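Local atomic coordinates of type IV secretion system protein DotB (PDB entry 6GEF), a protein that probably hydrolyses ATP as a GspE-family AAA+ ATPase of a type IVb secretion system. Residues M173-N177 and G178-V182. Sequence-based numbering, arbitrary orientation.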
ATOM      1  N   MET A 173     -16.525 -34.600 -29.164  1.00 70.05           N
ATOM      2  CA  MET A 173     -16.238 -33.739 -28.012  1.00 67.50           C
ATOM      3  C   MET A 173     -15.369 -34.425 -26.940  1.00 66.71           C
ATOM      4  O   MET A 173     -15.141 -33.861 -25.903  1.00 68.61           O
ATOM      5  CB  MET A 173     -17.546 -33.257 -27.392  1.00 67.77           C
ATOM      6  CG  MET A 173     -18.344 -32.332 -28.286  1.00 68.14           C
ATOM      7  SD  MET A 173     -19.826 -31.683 -27.502  1.00 71.39           S
ATOM      8  CE  MET A 173     -19.085 -30.550 -26.309  1.00 70.09           C
ATOM      9  N   CYS A 174     -14.876 -35.635 -27.241  1.00 68.74           N
ATOM     10  CA  CYS A 174     -14.001 -36.362 -26.345  1.00 72.59           C
ATOM     11  C   CYS A 174     -12.652 -36.643 -26.997  1.00 72.62           C
ATOM     12  O   CYS A 174     -12.287 -37.799 -27.211  1.00 78.18           O
ATOM     13  CB  CYS A 174     -14.662 -37.684 -25.905  1.00 74.79           C
ATOM     14  SG  CYS A 174     -16.215 -37.472 -25.026  1.00 80.78           S
ATOM     15  N   PRO A 175     -11.898 -35.592 -27.308  1.00 72.03           N
ATOM     16  CA  PRO A 175     -10.484 -35.798 -27.657  1.00 71.13           C
ATOM     17  C   PRO A 175      -9.690 -36.186 -26.420  1.00 74.53           C
ATOM     18  O   PRO A 175      -9.958 -35.735 -25.312  1.00 81.32           O
ATOM     19  CB  PRO A 175     -10.043 -34.425 -28.193  1.00 71.73           C
ATOM     20  CG  PRO A 175     -11.001 -33.456 -27.547  1.00 72.52           C
ATOM     21  CD  PRO A 175     -12.308 -34.178 -27.421  1.00 74.31           C
ATOM     22  N   ASP A 176      -8.669 -37.010 -26.606  1.00 76.79           N
ATOM     23  CA  ASP A 176      -7.674 -37.260 -25.579  1.00 75.38           C
ATOM     24  C   ASP A 176      -6.728 -36.088 -25.402  1.00 70.79           C
ATOM     25  O   ASP A 176      -5.734 -36.232 -24.660  1.00 71.68           O
ATOM     26  CB  ASP A 176      -6.905 -38.553 -25.902  1.00 80.02           C
ATOM     27  CG  ASP A 176      -6.109 -38.428 -27.176  1.00 88.79           C
ATOM     28  OD1 ASP A 176      -6.078 -37.321 -27.812  1.00 92.74           O
ATOM     29  OD2 ASP A 176      -5.442 -39.448 -27.521  1.00 91.37           O
ATOM     30  N   ASN A 177      -6.940 -34.956 -26.029  1.00 68.58           N
ATOM     31  CA  ASN A 177      -6.013 -33.836 -25.991  1.00 68.14           C
ATOM     32  C   ASN A 177      -6.758 -32.551 -26.285  1.00 63.46           C
ATOM     33  O   ASN A 177      -7.839 -32.563 -26.893  1.00 66.11           O
ATOM     34  CB  ASN A 177      -4.852 -34.015 -26.994  1.00 71.79           C
ATOM     35  CG  ASN A 177      -5.348 -34.141 -28.424  1.00 74.55           C
ATOM     36  OD1 ASN A 177      -5.915 -33.212 -28.990  1.00 73.23           O
ATOM     37  ND2 ASN A 177      -5.174 -35.344 -29.016  1.00 81.83           N
ATOM     38  N   GLY A 178      -6.207 -31.446 -25.818  1.00 62.20           N
ATOM     39  CA  GLY A 178      -6.721 -30.139 -26.154  1.00 62.89           C
ATOM     40  C   GLY A 178      -7.919 -29.725 -25.324  1.00 60.64           C
ATOM     41  O   GLY A 178      -8.265 -30.342 -24.322  1.00 58.26           O
ATOM     42  N   ILE A 179      -8.577 -28.677 -25.787  1.00 62.13           N
ATOM     43  CA  ILE A 179      -9.604 -27.983 -25.032  1.00 63.45           C
ATOM     44  C   ILE A 179     -10.931 -28.150 -25.781  1.00 65.34           C
ATOM     45  O   ILE A 179     -11.045 -27.781 -26.949  1.00 70.28           O
ATOM     46  CB  ILE A 179      -9.276 -26.496 -24.871  1.00 64.29           C
ATOM     47  CG1 ILE A 179      -7.941 -26.326 -24.131  1.00 66.68           C
ATOM     48  CG2 ILE A 179     -10.367 -25.784 -24.099  1.00 62.18           C
ATOM     49  CD1 ILE A 179      -7.457 -24.880 -24.074  1.00 65.91           C
ATOM     50  N   VAL A 180     -11.924 -28.722 -25.094  1.00 61.93           N
ATOM     51  CA  VAL A 180     -13.305 -28.687 -25.537  1.00 60.05           C
ATOM     52  C   VAL A 180     -14.023 -27.587 -24.756  1.00 59.65           C
ATOM     53  O   VAL A 180     -14.000 -27.578 -23.521  1.00 58.02           O
ATOM     54  CB  VAL A 180     -13.985 -30.044 -25.306  1.00 59.87           C
ATOM     55  CG1 VAL A 180     -15.422 -30.026 -25.829  1.00 60.13           C
ATOM     56  CG2 VAL A 180     -13.189 -31.155 -25.979  1.00 61.03           C
ATOM     57  N   MET A 181     -14.664 -26.677 -25.485  1.00 58.29           N
ATOM     58  CA  MET A 181     -15.335 -25.532 -24.896  1.00 59.80           C
ATOM     59  C   MET A 181     -16.814 -25.594 -25.305  1.00 60.03           C
ATOM     60  O   MET A 181     -17.127 -25.765 -26.491  1.00 60.80           O
ATOM     61  CB  MET A 181     -14.728 -24.218 -25.384  1.00 61.73           C
ATOM     62  CG  MET A 181     -13.248 -24.095 -25.061  1.00 65.34           C
ATOM     63  SD  MET A 181     -12.307 -22.981 -26.155  1.00 69.02           S
ATOM     64  CE  MET A 181     -13.075 -21.457 -25.812  1.00 69.33           C
ATOM     65  N   VAL A 182     -17.708 -25.433 -24.332  1.00 57.79           N
ATOM     66  CA  VAL A 182     -19.102 -25.180 -24.569  1.00 59.13           C
ATOM     67  C   VAL A 182     -19.385 -23.754 -24.094  1.00 56.84           C
ATOM     68  O   VAL A 182     -19.132 -23.401 -22.959  1.00 51.92           O
ATOM     69  CB  VAL A 182     -20.038 -26.191 -23.871  1.00 60.45           C
ATOM     70  CG1 VAL A 182     -19.508 -27.608 -24.093  1.00 61.38           C
ATOM     71  CG2 VAL A 182     -20.142 -25.904 -22.413  1.00 61.56           C
TER
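Val180 is the central bump of this local contact: its forked side chain drops from the strand onto the loop that leads into it, and its two methyls meet different surfaces. CG2 rests against the ring of Pro175, 3.5 Å from both CG and CD, and also lies close to the carbonyl O of Met173, while CG1 faces the far end of the Met173 side chain. The valine torsion (chi1 -178°) sets CG1 anti to the backbone N, which leaves CG2 anti to the carbonyl carbon and able to meet the loop backbone. A beta-branched residue suits this place because it presents two methyls from a short, stiff stem.

Met173 supplies the complementary bump. Its chain runs out extended as far as the sulfur and then bends at chi3 (71°), turning CE up toward the strand. There the methyl fills the notch between two valines, with CE 3.7 Å from both Val180 CG1 and Val182 CG1 and the methionine side chain crossing each valine at about a right angle. An unbranched, flexible methionine can fill such a notch between residues two apart on one strand face. Pro175 contributes a compact, rigid, puckered ring, and Gly178 has a positive phi, which by itself favours glycine, as the chain enters the strand.

Loop 173-177, which follows helix 167-172, runs nearly opposite to 178-182, their directions 152° apart. Strand 179-183 lies between strands 284-288 and 320-330 in the mixed sheet; Met173 also packs on Phe322, Met324 and, on helix 187-203, Ile197. Val182, near the strand's end, touches Lys190 of a probable Walker A loop and Phe194, linking this packing to the strand-loop-helix of the P-loop NTPase fold.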